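Local coordinates for putative endonuclease/exonuclease/phosphatase family protein (Bacteroides vulgatus ATCC 8482, PDB 3G6S) that probably hydrolyses phosphodiester bonds, perhaps in nucleic acids, as a member of the DNase I-like endonuclease/exonuclease/phosphatase family, at residues A7-R12 / L247-N252; E46-Q51 / A75-P80; L81-D86 / A121-K126; F96-N101 / A151-R156. All coordinates share one frame; numbering follows the deposited sequence.

Interaction 1: residues A7-R12 / L247-N252; sequences ATFNIR and LLSDHN
The Ser-Asp-His turn of Ser249, Asp250 and His251 packs against Asn10 and Arg12, where strand 2-10 gives way to loop. At its centre Asn10, its CG anti to the backbone N (chi1 -174°), lays its amide over one face of the His251 imidazole. Asn10 CB sits 3.7 Å from the centroid of the His251 ring in a CH-pi contact, and Asn10 ND2 lies 3.4 Å from His251 CE1, amide and ring planes only 11° apart. Asparagine suits the place because its flat amide stacks while both ends stay bonded: Asn10 OD1 accepts from Arg12 N at 2.9 Å, an Asx turn, and ND2 gives to Glu46 and Asp172, fixing the amide's rotation. Ser249 serves in both directions, its OG donating to Asn10 O at 2.8 Å and accepting from the backbone N of His251 in an ST turn. In DNase I-like enzymes such an Asp-His pair and the asparagine ending the first strand line the active site, consistent with this geometry, where His251 ND1 bonds Asp250 OD1 at 2.6 Å from above the carboxylate plane. An alanine in place of His251 would probably leave that carboxylate oxygen without its ring donor and the Asn10 amide without the face it stacks on. Asp250 OD2 lies against the aliphatic part of Arg12, 3.1 Å from Arg12 CD; its salt bridge to Arg12 NH1 is long, 4.0 Å, the planes 78° apart, and Arg12 NE pairs with Asp18. Phe9 CZ packs on Ser249 CB at 3.5 Å, and the edge of the Phe9 ring meets His251 O.

Interaction 2: residues E46-Q51 / A75-P80; sequences EVLHNQ and AGEYAP
Val47 and Tyr78 face each other as an isolated antiparallel, hydrogen-bonded pair. The two bonds are unequal: Tyr78 N gives to Val47 O at 2.6 Å, whereas Val47 N reaches Tyr78 O at 3.3 Å in a weak bond. Val47 O also receives a CA-H...O contact from Glu77 CA at 3.6 Å. This bridge pins the loop 75-80 to the short connection between strand 41-45 and helix 49-58, with Leu48 at the N-cap position of that helix. Further along the loop, Ala79 O is taken by Asn136 ND2, and Ala75 N by Asp71 OD1. Glu46 follows a glutamine and precedes a valine, the Gln-Glu-Val signature of DNase I-like enzymes, in which the glutamate usually binds metal; here Asn10 satisfies Glu46 OE1. The carboxylate of Glu77 lies alongside, OE2 4.4 Å from Glu46 OE2, and Glu77 OE1 is held by a salt bridge to Arg69. Tyr78 CG is anti to its carbonyl carbon (chi1 -73°), 3.5 Å from Val47 O, and Tyr78 OH lies at the edge of the His49 ring, 3.0 Å from His49 CD2. Apolar residues suit the buried side, where Val47 CG2 rests 3.9 Å from Pro80 CD. Gly76 adopts a backbone conformation (phi 95°) that would force a CB against the preceding carbonyl oxygen.

Interaction 3: residues L81-D86 / A121-K126; sequences LFYRKD and AKFKDK
The paths of 81-86 and 121-126 run in the same direction, 14° apart, but belong to different sheets: the CA atoms of Tyr83 and Phe123 are 9.6 Å apart, a gap filled by side chains. In the middle, Phe123 turns its edge to a face of Tyr83 in a T-shaped pair, centroids 5.0 Å apart and planes at 65°. Flat rings suit both positions because they can bridge this wide separation, one giving a face and the other an edge. Phe123 CE1 stands above the Tyr83 ring near its rim, 3.6 Å from Tyr83 CG. Tyr83 reaches this position with CG between its backbone N and carbonyl carbon (chi1 60°). An alanine in place of Tyr83 would remove the face on which Phe123 rests and would probably open a gap between the sheets. Nearer the start of both segments, Leu81 CD1 meets Ala121 CB at 4.3 Å; the small alanine fits beside a face of Phe123. At the exposed end, Lys126 NZ donates to Lys85 O at 3.1 Å, nearly along the C=O axis; a long flexible lysine can span that distance. Around the aromatic pair, Tyr83 touches Ile65 of strand 62-65, both rings touch Val90 of strand 88-97, and Leu81 and Phe123 share Ala134 of strand 131-138.

Interaction 4: residues F96-N101 / A151-R156; sequences FWLAEN and ALLIIR
Leu153 is the bump of this contact, and the bend after strand 88-97 is the hollow. Leu153 CD2 enters between the Phe96 ring, 3.7 Å from Phe96 CE1, and the side chain of Leu98, where Leu153 CD2 and Leu98 CD2 are 3.9 Å apart. Backbone makes up the rest: Trp97 O lies 3.9 Å from Leu153 CD2 and Ala99 N 4.2 Å. The chain bends here in an inverse gamma turn centred on Leu98, with a weak bond from Ala99 N to Trp97 O, which helps to form the hollow. Leu153 CG is anti to its backbone N (chi1 169°), and the side chain slides past that of Phe96 in the opposite direction. A branched leucine suits the site, since CG and CD2 both meet Phe96 CE1 while CD2 also reaches Leu98. Next along the helix, Ile154 sets CG1 at the edge of the Phe96 ring, 4.4 Å from Phe96 CZ. No hydrogen bond crosses the contact, which rests on van der Waals packing. Leu98 and Ile154 both continue onto Thr137 of strand 131-138. Helix 144-161 connects that strand with its parallel neighbour 167-172, a beta-alpha-beta crossover, and here lies against the six-stranded sheet as an outer helical layer of the four-layered alpha/beta sandwich found in DNase I-like proteins.

In the fold
Interactions 1 and 4 are buried, 2 and 3 only partly so. Interactions 1 and 2 touch through both a polar contact, Asn10 with Glu46, and an apolar one, Ile11 on Val47, where the ends of the neighbouring parallel strands 2-10 and 41-45 lie side by side at the probable active site. Interaction 3 follows interaction 2 directly in sequence yet differs in kind, joining the two sheets through aromatic and aliphatic side chains with a lysine bond at the surface. Interaction 4, made by packing without hydrogen bonds across it, lies on the opposite side of the chain's centre from interaction 1 and shares the six-stranded sheet with interaction 3 through adjacent strands 88-97 and 117-125.

Interaction 1: residues A7-R12 / L247-N252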
# COMPACT_ATOMS: atom_id res chain seq x y z
N ALA A 7 -4.12 -6.08 1.39
CA ALA A 7 -2.78 -6.07 1.97
C ALA A 7 -1.89 -4.95 1.45
O ALA A 7 -1.91 -4.63 0.26
CB ALA A 7 -2.11 -7.42 1.75
N THR A 8 -1.13 -4.34 2.35
CA THR A 8 -0.18 -3.30 1.99
C THR A 8 1.19 -3.86 2.33
O THR A 8 1.39 -4.41 3.42
CB THR A 8 -0.42 -1.98 2.77
OG1 THR A 8 0.57 -1.01 2.38
CG2 THR A 8 -0.31 -2.21 4.28
N PHE A 9 2.15 -3.72 1.42
CA PHE A 9 3.47 -4.27 1.65
C PHE A 9 4.62 -3.57 0.91
O PHE A 9 4.60 -3.43 -0.31
CB PHE A 9 3.43 -5.75 1.29
CG PHE A 9 4.71 -6.48 1.56
CD1 PHE A 9 5.43 -6.24 2.73
CD2 PHE A 9 5.18 -7.43 0.66
CE1 PHE A 9 6.60 -6.94 3.00
CE2 PHE A 9 6.35 -8.14 0.92
CZ PHE A 9 7.07 -7.89 2.09
N ASN A 10 5.61 -3.13 1.68
CA ASN A 10 6.80 -2.48 1.13
C ASN A 10 7.77 -3.64 0.90
O ASN A 10 8.16 -4.32 1.84
CB ASN A 10 7.39 -1.49 2.15
CG ASN A 10 8.56 -0.68 1.58
OD1 ASN A 10 9.37 -1.18 0.79
ND2 ASN A 10 8.66 0.58 2.00
N ILE A 11 8.17 -3.86 -0.35
CA ILE A 11 9.06 -4.97 -0.64
C ILE A 11 10.55 -4.65 -0.63
O ILE A 11 11.36 -5.55 -0.84
CB ILE A 11 8.70 -5.59 -1.99
CG1 ILE A 11 8.93 -4.59 -3.11
CG2 ILE A 11 7.24 -6.02 -1.99
CD1 ILE A 11 8.75 -5.19 -4.47
N ARG A 12 10.91 -3.40 -0.37
CA ARG A 12 12.32 -2.98 -0.36
C ARG A 12 12.88 -3.05 -1.78
O ARG A 12 13.09 -4.14 -2.31
CB ARG A 12 13.14 -3.89 0.55
CG ARG A 12 14.63 -3.66 0.45
CD ARG A 12 15.04 -2.30 0.97
NE ARG A 12 16.44 -2.03 0.66
CZ ARG A 12 17.10 -0.93 1.00
NH1 ARG A 12 16.49 0.03 1.68
NH2 ARG A 12 18.37 -0.79 0.66
N LEU A 247 13.65 -14.21 5.34
CA LEU A 247 13.17 -12.83 5.37
C LEU A 247 12.53 -12.41 4.05
O LEU A 247 13.08 -12.65 2.98
CB LEU A 247 14.35 -11.90 5.70
CG LEU A 247 14.16 -10.86 6.80
CD1 LEU A 247 13.49 -11.48 8.01
CD2 LEU A 247 15.52 -10.30 7.18
N LEU A 248 11.36 -11.78 4.14
CA LEU A 248 10.65 -11.32 2.95
C LEU A 248 11.06 -9.91 2.55
O LEU A 248 11.21 -9.59 1.36
CB LEU A 248 9.14 -11.34 3.17
CG LEU A 248 8.31 -12.59 2.84
CD1 LEU A 248 8.90 -13.82 3.50
CD2 LEU A 248 6.88 -12.36 3.33
N SER A 249 11.28 -9.06 3.54
CA SER A 249 11.61 -7.67 3.29
C SER A 249 12.03 -7.03 4.59
O SER A 249 11.97 -7.67 5.63
CB SER A 249 10.36 -6.98 2.70
OG SER A 249 10.29 -5.63 3.07
N ASP A 250 12.46 -5.77 4.55
CA ASP A 250 12.83 -5.10 5.79
C ASP A 250 11.53 -4.67 6.48
O ASP A 250 11.54 -4.24 7.64
CB ASP A 250 13.74 -3.89 5.54
CG ASP A 250 13.24 -3.00 4.44
OD1 ASP A 250 12.02 -3.02 4.15
OD2 ASP A 250 14.06 -2.26 3.86
N HIS A 251 10.42 -4.77 5.76
CA HIS A 251 9.11 -4.43 6.29
C HIS A 251 8.25 -5.68 6.50
O HIS A 251 8.54 -6.75 5.94
CB HIS A 251 8.35 -3.51 5.34
CG HIS A 251 8.75 -2.08 5.41
ND1 HIS A 251 9.90 -1.59 4.82
CD2 HIS A 251 8.13 -1.00 5.96
CE1 HIS A 251 9.96 -0.28 4.99
NE2 HIS A 251 8.90 0.10 5.68
N ASN A 252 7.20 -5.54 7.30
CA ASN A 252 6.26 -6.61 7.54
C ASN A 252 4.95 -6.22 6.85
O ASN A 252 4.48 -5.10 6.99
CB ASN A 252 6.00 -6.81 9.04
CG ASN A 252 7.00 -7.75 9.69
OD1 ASN A 252 7.70 -8.52 9.02
ND2 ASN A 252 7.06 -7.71 11.02

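Interaction 2: residues E46-Q51 / A75-P80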
# COMPACT_ATOMS: atom_id res chain seq x y z
N GLU A 46 7.94 0.79 -2.97
CA GLU A 46 9.35 0.59 -3.33
C GLU A 46 9.55 -0.54 -4.35
O GLU A 46 10.36 -1.44 -4.14
CB GLU A 46 10.20 0.29 -2.08
CG GLU A 46 10.20 1.38 -1.01
CD GLU A 46 11.29 1.19 0.04
OE1 GLU A 46 11.17 1.78 1.15
OE2 GLU A 46 12.28 0.47 -0.23
N VAL A 47 8.81 -0.49 -5.45
CA VAL A 47 8.94 -1.54 -6.45
C VAL A 47 9.58 -1.02 -7.74
O VAL A 47 9.01 -0.18 -8.44
CB VAL A 47 7.55 -2.16 -6.75
CG1 VAL A 47 7.69 -3.40 -7.60
CG2 VAL A 47 6.82 -2.49 -5.43
N LEU A 48 10.78 -1.50 -8.05
CA LEU A 48 11.46 -1.06 -9.27
C LEU A 48 10.92 -1.86 -10.45
O LEU A 48 10.33 -2.94 -10.28
CB LEU A 48 12.98 -1.26 -9.13
CG LEU A 48 13.67 -0.36 -8.09
CD1 LEU A 48 15.14 -0.72 -7.99
CD2 LEU A 48 13.49 1.09 -8.48
N HIS A 49 11.12 -1.33 -11.65
CA HIS A 49 10.63 -1.98 -12.86
C HIS A 49 10.97 -3.47 -13.01
O HIS A 49 10.12 -4.27 -13.42
CB HIS A 49 11.08 -1.23 -14.11
CG HIS A 49 10.52 -1.81 -15.36
ND1 HIS A 49 11.10 -2.89 -16.00
CD2 HIS A 49 9.39 -1.54 -16.04
CE1 HIS A 49 10.34 -3.26 -17.01
NE2 HIS A 49 9.29 -2.46 -17.06
N ASN A 50 12.19 -3.85 -12.70
CA ASN A 50 12.55 -5.25 -12.82
C ASN A 50 11.78 -6.05 -11.78
O ASN A 50 11.37 -7.17 -12.04
CB ASN A 50 14.05 -5.43 -12.65
CG ASN A 50 14.52 -4.97 -11.30
OD1 ASN A 50 14.46 -5.72 -10.33
ND2 ASN A 50 14.97 -3.72 -11.23
N GLN A 51 11.57 -5.45 -10.60
CA GLN A 51 10.83 -6.13 -9.53
C GLN A 51 9.35 -6.21 -9.90
O GLN A 51 8.67 -7.19 -9.60
CB GLN A 51 10.96 -5.39 -8.20
CG GLN A 51 12.38 -5.17 -7.74
CD GLN A 51 12.46 -4.43 -6.43
OE1 GLN A 51 12.42 -5.03 -5.36
NE2 GLN A 51 12.53 -3.11 -6.49
N ALA A 75 10.81 4.50 -15.02
CA ALA A 75 11.90 5.01 -14.20
C ALA A 75 11.45 5.33 -12.78
O ALA A 75 10.43 5.99 -12.58
CB ALA A 75 12.49 6.26 -14.84
N GLY A 76 12.22 4.86 -11.80
CA GLY A 76 11.88 5.11 -10.41
C GLY A 76 11.08 4.01 -9.75
O GLY A 76 10.74 3.01 -10.39
N GLU A 77 10.77 4.19 -8.47
CA GLU A 77 10.00 3.18 -7.75
C GLU A 77 8.51 3.27 -8.07
O GLU A 77 7.95 4.35 -8.25
CB GLU A 77 10.21 3.33 -6.24
CG GLU A 77 11.66 3.53 -5.83
CD GLU A 77 11.87 3.45 -4.32
OE1 GLU A 77 11.02 3.97 -3.56
OE2 GLU A 77 12.89 2.89 -3.89
N TYR A 78 7.87 2.11 -8.17
CA TYR A 78 6.44 2.03 -8.43
C TYR A 78 5.74 1.93 -7.09
O TYR A 78 6.36 1.63 -6.06
CB TYR A 78 6.11 0.74 -9.19
CG TYR A 78 6.49 0.69 -10.64
CD1 TYR A 78 5.53 0.43 -11.62
CD2 TYR A 78 7.82 0.85 -11.04
CE1 TYR A 78 5.87 0.33 -12.95
CE2 TYR A 78 8.17 0.75 -12.39
CZ TYR A 78 7.19 0.49 -13.33
OH TYR A 78 7.50 0.40 -14.66
N ALA A 79 4.44 2.16 -7.10
CA ALA A 79 3.59 2.02 -5.91
C ALA A 79 2.36 1.35 -6.52
O ALA A 79 1.26 1.88 -6.46
CB ALA A 79 3.25 3.39 -5.34
N PRO A 80 2.55 0.16 -7.09
CA PRO A 80 1.52 -0.65 -7.76
C PRO A 80 0.49 -1.37 -6.91
O PRO A 80 0.65 -1.55 -5.71
CB PRO A 80 2.36 -1.63 -8.56
CG PRO A 80 3.45 -1.98 -7.57
CD PRO A 80 3.78 -0.64 -6.91

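Interaction 3: residues L81-D86 / A121-K126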
# COMPACT_ATOMS: atom_id res chain seq x y z
N LEU A 81 -0.57 -1.77 -7.60
CA LEU A 81 -1.68 -2.52 -7.03
C LEU A 81 -1.82 -3.82 -7.81
O LEU A 81 -1.96 -3.81 -9.03
CB LEU A 81 -2.98 -1.71 -7.16
CG LEU A 81 -3.22 -0.66 -6.08
CD1 LEU A 81 -4.32 0.29 -6.53
CD2 LEU A 81 -3.59 -1.34 -4.76
N PHE A 82 -1.77 -4.95 -7.11
CA PHE A 82 -1.94 -6.24 -7.76
C PHE A 82 -3.27 -6.82 -7.32
O PHE A 82 -3.64 -6.73 -6.14
CB PHE A 82 -0.79 -7.19 -7.41
CG PHE A 82 0.47 -6.91 -8.17
CD1 PHE A 82 1.25 -5.80 -7.86
CD2 PHE A 82 0.85 -7.72 -9.24
CE1 PHE A 82 2.40 -5.51 -8.60
CE2 PHE A 82 2.01 -7.44 -9.99
CZ PHE A 82 2.78 -6.32 -9.67
N TYR A 83 -4.01 -7.39 -8.26
CA TYR A 83 -5.31 -7.96 -7.96
C TYR A 83 -5.58 -9.24 -8.75
O TYR A 83 -4.92 -9.51 -9.76
CB TYR A 83 -6.39 -6.94 -8.29
CG TYR A 83 -6.39 -6.54 -9.75
CD1 TYR A 83 -5.50 -5.57 -10.23
CD2 TYR A 83 -7.28 -7.13 -10.65
CE1 TYR A 83 -5.50 -5.21 -11.59
CE2 TYR A 83 -7.28 -6.78 -12.00
CZ TYR A 83 -6.40 -5.82 -12.46
OH TYR A 83 -6.42 -5.47 -13.79
N ARG A 84 -6.55 -10.02 -8.27
CA ARG A 84 -6.94 -11.26 -8.93
C ARG A 84 -7.67 -10.94 -10.25
O ARG A 84 -8.76 -10.37 -10.23
CB ARG A 84 -7.87 -12.06 -8.02
CG ARG A 84 -7.21 -12.59 -6.77
CD ARG A 84 -6.21 -13.67 -7.12
NE ARG A 84 -6.85 -14.79 -7.78
CZ ARG A 84 -7.77 -15.56 -7.21
NH1 ARG A 84 -8.14 -15.33 -5.96
NH2 ARG A 84 -8.32 -16.55 -7.90
N LYS A 85 -7.07 -11.30 -11.38
CA LYS A 85 -7.65 -11.04 -12.70
C LYS A 85 -9.08 -11.56 -12.82
O LYS A 85 -9.95 -10.87 -13.37
CB LYS A 85 -6.81 -11.72 -13.79
CG LYS A 85 -5.32 -11.54 -13.62
CD LYS A 85 -4.51 -12.41 -14.58
CE LYS A 85 -4.49 -11.84 -15.99
NZ LYS A 85 -3.50 -12.55 -16.85
N ASP A 86 -9.31 -12.76 -12.31
CA ASP A 86 -10.61 -13.42 -12.37
C ASP A 86 -11.63 -12.93 -11.35
O ASP A 86 -12.83 -13.14 -11.52
CB ASP A 86 -10.43 -14.94 -12.24
CG ASP A 86 -9.69 -15.34 -10.97
OD1 ASP A 86 -8.49 -14.98 -10.82
OD2 ASP A 86 -10.30 -16.03 -10.12
N ALA A 121 -7.27 2.85 -8.40
CA ALA A 121 -8.04 2.07 -9.34
C ALA A 121 -9.46 1.88 -8.85
O ALA A 121 -9.69 1.55 -7.69
CB ALA A 121 -7.38 0.73 -9.57
N LYS A 122 -10.41 2.09 -9.75
CA LYS A 122 -11.82 1.92 -9.45
C LYS A 122 -12.12 0.47 -9.86
O LYS A 122 -12.13 0.13 -11.05
CB LYS A 122 -12.62 2.93 -10.26
CG LYS A 122 -14.12 2.90 -10.09
CD LYS A 122 -14.75 4.01 -10.93
CE LYS A 122 -16.26 3.90 -10.94
NZ LYS A 122 -16.87 4.85 -11.91
N PHE A 123 -12.35 -0.39 -8.87
CA PHE A 123 -12.62 -1.81 -9.09
C PHE A 123 -14.08 -2.18 -9.13
O PHE A 123 -14.95 -1.40 -8.77
CB PHE A 123 -11.98 -2.65 -7.99
CG PHE A 123 -10.50 -2.83 -8.13
CD1 PHE A 123 -9.98 -3.58 -9.18
CD2 PHE A 123 -9.63 -2.28 -7.20
CE1 PHE A 123 -8.60 -3.80 -9.28
CE2 PHE A 123 -8.25 -2.50 -7.30
CZ PHE A 123 -7.74 -3.26 -8.34
N LYS A 124 -14.35 -3.40 -9.56
CA LYS A 124 -15.71 -3.92 -9.59
C LYS A 124 -15.60 -5.39 -9.33
O LYS A 124 -14.79 -6.08 -9.96
CB LYS A 124 -16.38 -3.71 -10.95
CG LYS A 124 -17.84 -4.18 -10.93
CD LYS A 124 -18.22 -5.00 -12.17
CE LYS A 124 -18.41 -4.13 -13.40
NZ LYS A 124 -18.79 -4.94 -14.58
N ASP A 125 -16.39 -5.88 -8.39
CA ASP A 125 -16.37 -7.30 -8.08
C ASP A 125 -17.17 -7.98 -9.18
O ASP A 125 -18.39 -7.85 -9.23
CB ASP A 125 -17.03 -7.54 -6.72
CG ASP A 125 -16.88 -8.97 -6.25
OD1 ASP A 125 -16.10 -9.21 -5.30
OD2 ASP A 125 -17.53 -9.86 -6.84
N LYS A 126 -16.49 -8.70 -10.06
CA LYS A 126 -17.17 -9.38 -11.15
C LYS A 126 -17.89 -10.62 -10.68
O LYS A 126 -17.75 -11.69 -11.26
CB LYS A 126 -16.20 -9.71 -12.28
CG LYS A 126 -15.03 -10.57 -11.87
CD LYS A 126 -13.77 -10.16 -12.61
CE LYS A 126 -13.93 -10.22 -14.11
NZ LYS A 126 -12.62 -9.96 -14.77

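Interaction 4: residues F96-N101 / A151-R156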
# COMPACT_ATOMS: atom_id res chain seq x y z
N PHE A 96 -1.15 9.74 -9.76
CA PHE A 96 -0.86 11.17 -9.71
C PHE A 96 0.29 11.46 -8.76
O PHE A 96 0.62 10.63 -7.92
CB PHE A 96 -2.11 11.96 -9.29
CG PHE A 96 -2.67 11.55 -7.96
CD1 PHE A 96 -2.19 12.11 -6.77
CD2 PHE A 96 -3.67 10.59 -7.89
CE1 PHE A 96 -2.69 11.70 -5.54
CE2 PHE A 96 -4.17 10.17 -6.66
CZ PHE A 96 -3.68 10.73 -5.48
N TRP A 97 0.89 12.63 -8.90
CA TRP A 97 2.03 13.02 -8.07
C TRP A 97 1.65 13.81 -6.83
O TRP A 97 0.90 14.79 -6.90
CB TRP A 97 3.04 13.80 -8.92
CG TRP A 97 3.91 12.88 -9.70
CD1 TRP A 97 5.19 12.50 -9.41
CD2 TRP A 97 3.51 12.09 -10.83
NE1 TRP A 97 5.61 11.51 -10.28
CE2 TRP A 97 4.59 11.25 -11.16
CE3 TRP A 97 2.33 12.01 -11.59
CZ2 TRP A 97 4.54 10.33 -12.21
CZ3 TRP A 97 2.27 11.10 -12.64
CH2 TRP A 97 3.37 10.27 -12.95
N LEU A 98 2.15 13.36 -5.68
CA LEU A 98 1.87 14.03 -4.41
C LEU A 98 2.64 15.35 -4.39
O LEU A 98 3.75 15.44 -3.88
CB LEU A 98 2.30 13.13 -3.23
CG LEU A 98 1.66 11.73 -3.15
CD1 LEU A 98 2.04 11.05 -1.83
CD2 LEU A 98 0.14 11.84 -3.25
N ALA A 99 2.01 16.37 -4.98
CA ALA A 99 2.60 17.70 -5.07
C ALA A 99 1.51 18.73 -5.33
O ALA A 99 0.33 18.39 -5.41
CB ALA A 99 3.64 17.74 -6.19
N GLU A 100 1.91 19.99 -5.47
CA GLU A 100 0.99 21.08 -5.72
C GLU A 100 0.18 20.85 -6.99
O GLU A 100 -0.93 21.34 -7.14
CB GLU A 100 1.77 22.39 -5.80
CG GLU A 100 2.54 22.73 -4.51
CD GLU A 100 3.77 21.83 -4.27
OE1 GLU A 100 4.30 21.85 -3.14
OE2 GLU A 100 4.22 21.13 -5.20
N ASN A 101 0.76 20.08 -7.92
CA ASN A 101 0.09 19.74 -9.17
C ASN A 101 0.24 18.24 -9.42
O ASN A 101 1.23 17.80 -10.01
CB ASN A 101 0.69 20.50 -10.34
CG ASN A 101 -0.03 20.20 -11.64
OD1 ASN A 101 0.48 20.48 -12.73
ND2 ASN A 101 -1.22 19.62 -11.53
N ALA A 151 -1.98 13.68 2.23
CA ALA A 151 -3.16 13.09 2.83
C ALA A 151 -4.44 13.78 2.36
O ALA A 151 -5.39 13.13 1.92
CB ALA A 151 -3.05 13.16 4.34
N LEU A 152 -4.46 15.11 2.44
CA LEU A 152 -5.62 15.87 2.00
C LEU A 152 -5.86 15.65 0.51
O LEU A 152 -7.00 15.56 0.06
CB LEU A 152 -5.41 17.36 2.29
CG LEU A 152 -5.39 17.71 3.78
CD1 LEU A 152 -4.55 18.95 4.05
CD2 LEU A 152 -6.80 17.89 4.26
N LEU A 153 -4.78 15.55 -0.25
CA LEU A 153 -4.88 15.34 -1.69
C LEU A 153 -5.56 14.01 -2.00
O LEU A 153 -6.44 13.94 -2.86
CB LEU A 153 -3.48 15.38 -2.31
CG LEU A 153 -3.32 14.94 -3.77
CD1 LEU A 153 -4.17 15.80 -4.69
CD2 LEU A 153 -1.86 15.02 -4.15
N ILE A 154 -5.18 12.97 -1.28
CA ILE A 154 -5.77 11.65 -1.48
C ILE A 154 -7.26 11.69 -1.18
O ILE A 154 -8.07 11.17 -1.95
CB ILE A 154 -5.06 10.60 -0.60
CG1 ILE A 154 -3.64 10.38 -1.12
CG2 ILE A 154 -5.85 9.28 -0.59
CD1 ILE A 154 -2.76 9.55 -0.21
N ILE A 155 -7.64 12.32 -0.07
CA ILE A 155 -9.04 12.41 0.28
C ILE A 155 -9.83 13.07 -0.85
O ILE A 155 -10.88 12.57 -1.25
CB ILE A 155 -9.27 13.21 1.59
CG1 ILE A 155 -8.69 12.43 2.78
CG2 ILE A 155 -10.75 13.46 1.80
CD1 ILE A 155 -9.01 13.03 4.13
N ARG A 156 -9.32 14.18 -1.38
CA ARG A 156 -10.01 14.87 -2.47
C ARG A 156 -10.14 14.02 -3.74
O ARG A 156 -11.08 14.20 -4.51
CB ARG A 156 -9.29 16.18 -2.82
CG ARG A 156 -9.25 17.19 -1.69
CD ARG A 156 -9.04 18.58 -2.26
NE ARG A 156 -7.79 18.69 -3.01
CZ ARG A 156 -6.59 18.83 -2.45
NH1 ARG A 156 -6.47 18.88 -1.13
NH2 ARG A 156 -5.51 18.93 -3.22